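Long-range contacts in putative siderophore-degrading esterase (Eurofung) (Emericella nidulans, PDB 6GUO), which hydrolyses the bacterial xenosiderophore enterobactin to N-(2,3-dihydroxybenzoyl)-L-serine, an esterase activity required for intracellular release of iron: residues A[224-230]-A[253-259]; A[14-18]-A[40-44]. All blocks are in the same frame, centred on the assembly; numbering follows the deposited sequence.

Contact 1. Residues A[224-230]-A[253-259]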
loop_
_atom_site.group_PDB
_atom_site.type_symbol
_atom_site.label_atom_id
_atom_site.label_comp_id
_atom_site.label_asym_id
_atom_site.label_seq_id
_atom_site.Cartn_x
_atom_site.Cartn_y
_atom_site.Cartn_z
ATOM N N PHE A 224 -13.724 -5.762 -4.127
ATOM C CA PHE A 224 -13.323 -6.032 -5.500
ATOM C C PHE A 224 -13.086 -4.714 -6.217
ATOM O O PHE A 224 -13.554 -3.666 -5.771
ATOM C CB PHE A 224 -14.382 -6.877 -6.237
ATOM C CG PHE A 224 -15.739 -6.233 -6.321
ATOM C CD1 PHE A 224 -16.095 -5.454 -7.424
ATOM C CD2 PHE A 224 -16.669 -6.403 -5.296
ATOM C CE1 PHE A 224 -17.351 -4.863 -7.504
ATOM C CE2 PHE A 224 -17.926 -5.817 -5.372
ATOM C CZ PHE A 224 -18.266 -5.045 -6.472
ATOM N N GLY A 225 -12.331 -4.767 -7.305
ATOM C CA GLY A 225 -12.155 -3.606 -8.176
ATOM C C GLY A 225 -13.243 -3.577 -9.230
ATOM O O GLY A 225 -13.612 -4.624 -9.758
ATOM N N SER A 226 -13.745 -2.385 -9.564
ATOM C CA SER A 226 -14.854 -2.263 -10.527
ATOM C C SER A 226 -14.522 -2.837 -11.907
ATOM O O SER A 226 -15.404 -3.354 -12.592
ATOM C CB SER A 226 -15.321 -0.806 -10.663
ATOM O OG SER A 226 -14.376 -0.022 -11.377
ATOM N N ARG A 227 -13.252 -2.756 -12.300
ATOM C CA ARG A 227 -12.808 -3.242 -13.603
ATOM C C ARG A 227 -12.621 -4.755 -13.695
ATOM O O ARG A 227 -12.407 -5.265 -14.791
ATOM C CB ARG A 227 -11.510 -2.558 -14.013
ATOM C CG ARG A 227 -11.655 -1.064 -14.189
ATOM C CD ARG A 227 -10.353 -0.455 -14.655
ATOM N NE ARG A 227 -10.530 0.924 -15.108
ATOM C CZ ARG A 227 -9.549 1.699 -15.567
ATOM N NH1 ARG A 227 -8.298 1.245 -15.641
ATOM N NH2 ARG A 227 -9.820 2.939 -15.961
ATOM N N GLU A 228 -12.706 -5.474 -12.574
ATOM C CA GLU A 228 -12.455 -6.913 -12.592
ATOM C C GLU A 228 -13.430 -7.666 -13.507
ATOM O O GLU A 228 -13.000 -8.466 -14.338
ATOM C CB GLU A 228 -12.453 -7.485 -11.171
ATOM C CG GLU A 228 -11.267 -6.982 -10.358
ATOM C CD GLU A 228 -11.040 -7.774 -9.098
ATOM O OE1 GLU A 228 -10.701 -8.968 -9.213
ATOM O OE2 GLU A 228 -11.200 -7.201 -8.000
ATOM N N GLN A 229 -14.723 -7.379 -13.381
ATOM C CA GLN A 229 -15.729 -7.928 -14.305
ATOM C C GLN A 229 -15.882 -7.100 -15.589
ATOM O O GLN A 229 -16.342 -7.624 -16.606
ATOM C CB GLN A 229 -17.080 -8.048 -13.606
ATOM C CG GLN A 229 -18.110 -8.881 -14.360
ATOM C CD GLN A 229 -19.369 -9.130 -13.554
ATOM O OE1 GLN A 229 -19.318 -9.322 -12.340
ATOM N NE2 GLN A 229 -20.510 -9.137 -14.232
ATOM N N TYR A 230 -15.503 -5.821 -15.538
ATOM C CA TYR A 230 -15.671 -4.895 -16.660
ATOM C C TYR A 230 -14.330 -4.272 -17.056
ATOM O O TYR A 230 -14.081 -3.094 -16.785
ATOM C CB TYR A 230 -16.695 -3.824 -16.280
ATOM C CG TYR A 230 -18.037 -4.413 -15.925
ATOM C CD1 TYR A 230 -18.934 -4.805 -16.923
ATOM C CD2 TYR A 230 -18.404 -4.611 -14.593
ATOM C CE1 TYR A 230 -20.167 -5.359 -16.601
ATOM C CE2 TYR A 230 -19.636 -5.163 -14.261
ATOM C CZ TYR A 230 -20.512 -5.535 -15.267
ATOM O OH TYR A 230 -21.728 -6.081 -14.942
ATOM N N ARG A 253 -16.713 -13.330 -13.227
ATOM C CA ARG A 253 -17.891 -12.661 -12.683
ATOM C C ARG A 253 -17.625 -12.097 -11.279
ATOM O O ARG A 253 -18.438 -12.245 -10.366
ATOM C CB ARG A 253 -19.049 -13.666 -12.674
ATOM C CG ARG A 253 -20.426 -13.058 -12.543
ATOM C CD ARG A 253 -21.499 -14.078 -12.868
ATOM N NE ARG A 253 -22.823 -13.477 -12.733
ATOM C CZ ARG A 253 -23.527 -13.399 -11.600
ATOM N NH1 ARG A 253 -24.722 -12.810 -11.626
ATOM N NH2 ARG A 253 -23.062 -13.887 -10.452
ATOM N N MET A 254 -16.470 -11.455 -11.116
ATOM C CA MET A 254 -15.993 -11.043 -9.794
ATOM C C MET A 254 -16.974 -10.119 -9.068
ATOM O O MET A 254 -17.329 -10.376 -7.912
ATOM C CB MET A 254 -14.626 -10.362 -9.913
ATOM C CG MET A 254 -13.996 -9.938 -8.593
ATOM S SD MET A 254 -13.704 -11.294 -7.448
ATOM C CE MET A 254 -12.450 -12.239 -8.312
ATOM N N ASN A 255 -17.416 -9.069 -9.758
ATOM C CA ASN A 255 -18.238 -8.011 -9.161
ATOM C C ASN A 255 -19.595 -8.553 -8.706
ATOM O O ASN A 255 -20.001 -8.343 -7.560
ATOM C CB ASN A 255 -18.482 -6.849 -10.143
ATOM C CG ASN A 255 -17.202 -6.204 -10.657
ATOM O OD1 ASN A 255 -16.150 -6.841 -10.761
ATOM N ND2 ASN A 255 -17.299 -4.924 -11.008
ATOM N N ASP A 256 -20.288 -9.249 -9.605
ATOM C CA ASP A 256 -21.608 -9.803 -9.288
ATOM C C ASP A 256 -21.551 -10.947 -8.265
ATOM O O ASP A 256 -22.417 -11.024 -7.390
ATOM C CB ASP A 256 -22.353 -10.252 -10.559
ATOM C CG ASP A 256 -22.785 -9.081 -11.446
ATOM O OD1 ASP A 256 -22.969 -7.950 -10.944
ATOM O OD2 ASP A 256 -22.954 -9.296 -12.662
ATOM N N ASN A 257 -20.548 -11.823 -8.361
ATOM C CA ASN A 257 -20.381 -12.896 -7.365
ATOM C C ASN A 257 -20.181 -12.327 -5.952
ATOM O O ASN A 257 -20.795 -12.810 -4.999
ATOM C CB ASN A 257 -19.219 -13.844 -7.716
ATOM C CG ASN A 257 -19.554 -14.816 -8.842
ATOM O OD1 ASN A 257 -20.703 -14.943 -9.263
ATOM N ND2 ASN A 257 -18.533 -15.519 -9.334
ATOM N N CYS A 258 -19.340 -11.299 -5.826
ATOM C CA CYS A 258 -19.120 -10.635 -4.534
ATOM C C CYS A 258 -20.382 -9.994 -3.978
ATOM O O CYS A 258 -20.722 -10.205 -2.810
ATOM C CB CYS A 258 -18.043 -9.559 -4.636
ATOM S SG CYS A 258 -16.377 -10.218 -4.682
ATOM N N GLU A 259 -21.055 -9.200 -4.813
ATOM C CA GLU A 259 -22.278 -8.497 -4.401
ATOM C C GLU A 259 -23.387 -9.473 -4.002
ATOM O O GLU A 259 -24.095 -9.244 -3.019
ATOM C CB GLU A 259 -22.778 -7.555 -5.508
ATOM C CG GLU A 259 -21.947 -6.284 -5.687
ATOM C CD GLU A 259 -22.118 -5.257 -4.568
ATOM O OE1 GLU A 259 -21.299 -4.317 -4.511
ATOM O OE2 GLU A 259 -23.053 -5.370 -3.745
HETATM O O HOH W 1 -14.530 -10.957 -13.304
HETATM O O HOH W 2 -22.351 -5.719 -12.338
#
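Two side-chain amides stitch the turn after strand 219-225 to the first turn of helix 254-268. Gln229 reads both backbone and side chain of Asp256: its OE1 accepts from Asp256 N (2.9 Å) and its NE2 donates to Asp256 OD2 (2.9 Å). Asn255 answers from the helix, with ND2 donating to Ser226 O (2.9 Å) and OD1 accepting from Gln229 N (3.0 Å). Two waters extend the network: water 1 joins Glu228 O to Met254 N, and water 2 lies between Tyr230 OH and Asp256 OD1. Beside these bonds the Phe224 ring packs against the helix. Asn255 CA sits over the face of the Phe224 ring, 3.9 Å from its centroid, a CH-pi contact, while Cys258 CB approaches Phe224 CD2 to 3.5 Å and Met254 CG lies 3.9 Å from Phe224 CB. Within the type I turn Gly225-Glu228, Gly225 N donates to Glu228 OE2 (2.8 Å), orienting the carboxylate, whose OE1 bonds His284 and whose OE2 also bonds Ser189. An acid after the penultimate strand, paired with a histidine beyond the last, is consistent with the acid-histidine pair of an alpha/beta-hydrolase catalytic triad.

Contact 2. Residues A[14-18]-A[40-44]; sequences AARNM and TWSES
This is a polar loop-to-loop contact at one end of the central sheet, between residues 14-18, which lead into strand 18-24, and residues 40-44, in the loop after strand 31-36. Both segments are irregular. Residues 14-16 make an inverse gamma turn centred on Ala15, with a weak Arg16 N to Ala14 O bond of 3.0 Å. Arg16 is extended (phi/psi -88/148), then Asn17 takes a left-handed conformation (50/52), which asparagine adopts more readily than most non-glycine residues, just before the strand. Closest approach of the backbones is Asn17 CA to Glu43 CA, 5.2 Å. In its m rotamer (chi2 11°), Asn17 sends ND2 to Trp41 O at 3.0 Å, and the same amide nitrogen also donates to Pro38 O, so one side chain ties together the loop after strand 31-36. Asn17 OD1 rests 3.4 Å from Glu43 CA. Arg16 (ttt, chi4 78°) and Glu43 (chi1 m, chi2 t) bring Arg16 NH1 to 3.5 Å from Glu43 OE1; the carboxylate lies over the guanidinium face, so this salt bridge rests on charge without a directed N-H. Backbone bonding of Asn17 with Trp37 continues the link toward the end of strand 31-36. Arg72 of helix 60-77 bonds Arg16 O, Met18 packs on that same helix, and Ala14 and Ala15 meet the second subunit, where Ala14 N bonds Asp34 of that chain.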
loop_
_atom_site.group_PDB
_atom_site.type_symbol
_atom_site.label_atom_id
_atom_site.label_comp_id
_atom_site.label_asym_id
_atom_site.label_seq_id
_atom_site.Cartn_x
_atom_site.Cartn_y
_atom_site.Cartn_z
ATOM N N ALA A 14 14.229 1.551 7.130
ATOM C CA ALA A 14 12.779 1.344 7.183
ATOM C C ALA A 14 12.368 -0.107 7.481
ATOM O O ALA A 14 11.210 -0.355 7.839
ATOM C CB ALA A 14 12.130 1.823 5.891
ATOM N N ALA A 15 13.300 -1.058 7.368
ATOM C CA ALA A 15 13.032 -2.468 7.685
ATOM C C ALA A 15 13.197 -2.766 9.187
ATOM O O ALA A 15 13.785 -3.775 9.580
ATOM C CB ALA A 15 13.929 -3.370 6.851
ATOM N N ARG A 16 12.625 -1.892 10.006
ATOM C CA ARG A 16 12.757 -1.915 11.453
ATOM C C ARG A 16 11.682 -2.812 12.049
ATOM O O ARG A 16 10.581 -2.906 11.504
ATOM C CB ARG A 16 12.562 -0.491 11.975
ATOM C CG ARG A 16 13.092 -0.249 13.368
ATOM C CD ARG A 16 13.177 1.240 13.652
ATOM N NE ARG A 16 13.921 1.480 14.882
ATOM C CZ ARG A 16 15.250 1.448 14.997
ATOM N NH1 ARG A 16 15.808 1.675 16.184
ATOM N NH2 ARG A 16 16.034 1.197 13.947
ATOM N N ASN A 17 12.005 -3.457 13.167
ATOM C CA ASN A 17 11.051 -4.291 13.908
ATOM C C ASN A 17 10.339 -5.280 12.992
ATOM O O ASN A 17 9.109 -5.332 12.925
ATOM C CB ASN A 17 10.041 -3.423 14.679
ATOM C CG ASN A 17 10.660 -2.719 15.873
ATOM O OD1 ASN A 17 11.883 -2.704 16.041
ATOM N ND2 ASN A 17 9.810 -2.130 16.718
ATOM N N MET A 18 11.141 -6.024 12.242
ATOM C CA MET A 18 10.641 -7.158 11.490
ATOM C C MET A 18 11.661 -8.285 11.515
ATOM O O MET A 18 12.859 -8.060 11.699
ATOM C CB MET A 18 10.238 -6.776 10.059
ATOM C CG MET A 18 11.252 -5.980 9.267
ATOM S SD MET A 18 10.632 -5.494 7.638
ATOM C CE MET A 18 9.367 -4.282 8.011
ATOM N N THR A 40 6.939 1.485 18.410
ATOM C CA THR A 40 7.133 1.852 19.815
ATOM C C THR A 40 7.686 0.704 20.668
ATOM O O THR A 40 8.148 0.941 21.782
ATOM C CB THR A 40 5.830 2.375 20.454
ATOM O OG1 THR A 40 4.758 1.467 20.186
ATOM C CG2 THR A 40 5.478 3.737 19.887
ATOM N N TRP A 41 7.629 -0.523 20.152
ATOM C CA TRP A 41 8.196 -1.689 20.835
ATOM C C TRP A 41 9.692 -1.798 20.523
ATOM O O TRP A 41 10.186 -1.199 19.566
ATOM C CB TRP A 41 7.501 -2.971 20.376
ATOM C CG TRP A 41 6.007 -3.044 20.564
ATOM C CD1 TRP A 41 5.144 -2.030 20.899
ATOM C CD2 TRP A 41 5.200 -4.203 20.373
ATOM N NE1 TRP A 41 3.859 -2.500 20.942
ATOM C CE2 TRP A 41 3.863 -3.832 20.623
ATOM C CE3 TRP A 41 5.480 -5.534 20.028
ATOM C CZ2 TRP A 41 2.804 -4.740 20.525
ATOM C CZ3 TRP A 41 4.426 -6.436 19.931
ATOM C CH2 TRP A 41 3.107 -6.037 20.183
ATOM N N SER A 42 10.407 -2.597 21.305
ATOM C CA SER A 42 11.851 -2.762 21.103
ATOM C C SER A 42 12.162 -3.602 19.862
ATOM O O SER A 42 11.307 -4.346 19.369
ATOM C CB SER A 42 12.502 -3.403 22.330
ATOM O OG SER A 42 12.325 -4.808 22.325
ATOM N N GLU A 43 13.404 -3.509 19.391
ATOM C CA GLU A 43 13.893 -4.337 18.275
ATOM C C GLU A 43 13.911 -5.841 18.587
ATOM O O GLU A 43 13.924 -6.657 17.668
ATOM C CB GLU A 43 15.283 -3.876 17.814
ATOM C CG GLU A 43 15.285 -2.499 17.161
ATOM C CD GLU A 43 16.556 -2.200 16.379
ATOM O OE1 GLU A 43 17.393 -1.420 16.880
ATOM O OE2 GLU A 43 16.720 -2.740 15.263
ATOM N N SER A 44 13.915 -6.190 19.874
ATOM C CA SER A 44 13.748 -7.573 20.328
ATOM C C SER A 44 12.278 -7.996 20.538
ATOM O O SER A 44 12.027 -9.101 21.008
ATOM C CB SER A 44 14.531 -7.784 21.629
ATOM O OG SER A 44 13.946 -7.065 22.702
#

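In the fold
Contact 2 closes before contact 1 opens, and the two lie on opposite sides of the chain's centre, with centres 38 Å apart and nearest atoms about 26 Å apart. They share the mixed central sheet but sit toward its two ends: residues 14-18 run into strand 18-24, whereas residues 224-230 leave strand 219-225, neighbour of 273-279; 18-24 and 273-279 are the outermost strands within this chain. Strand 156-164, which runs into a probable nucleophile elbow (GxSxG, with Ser165), lies between them in the sheet. Contact 1 carries the probable triad acid, Glu228, with Met254 near that elbow, and no other chain touches its segments; contact 2 borders the second subunit of the homodimer.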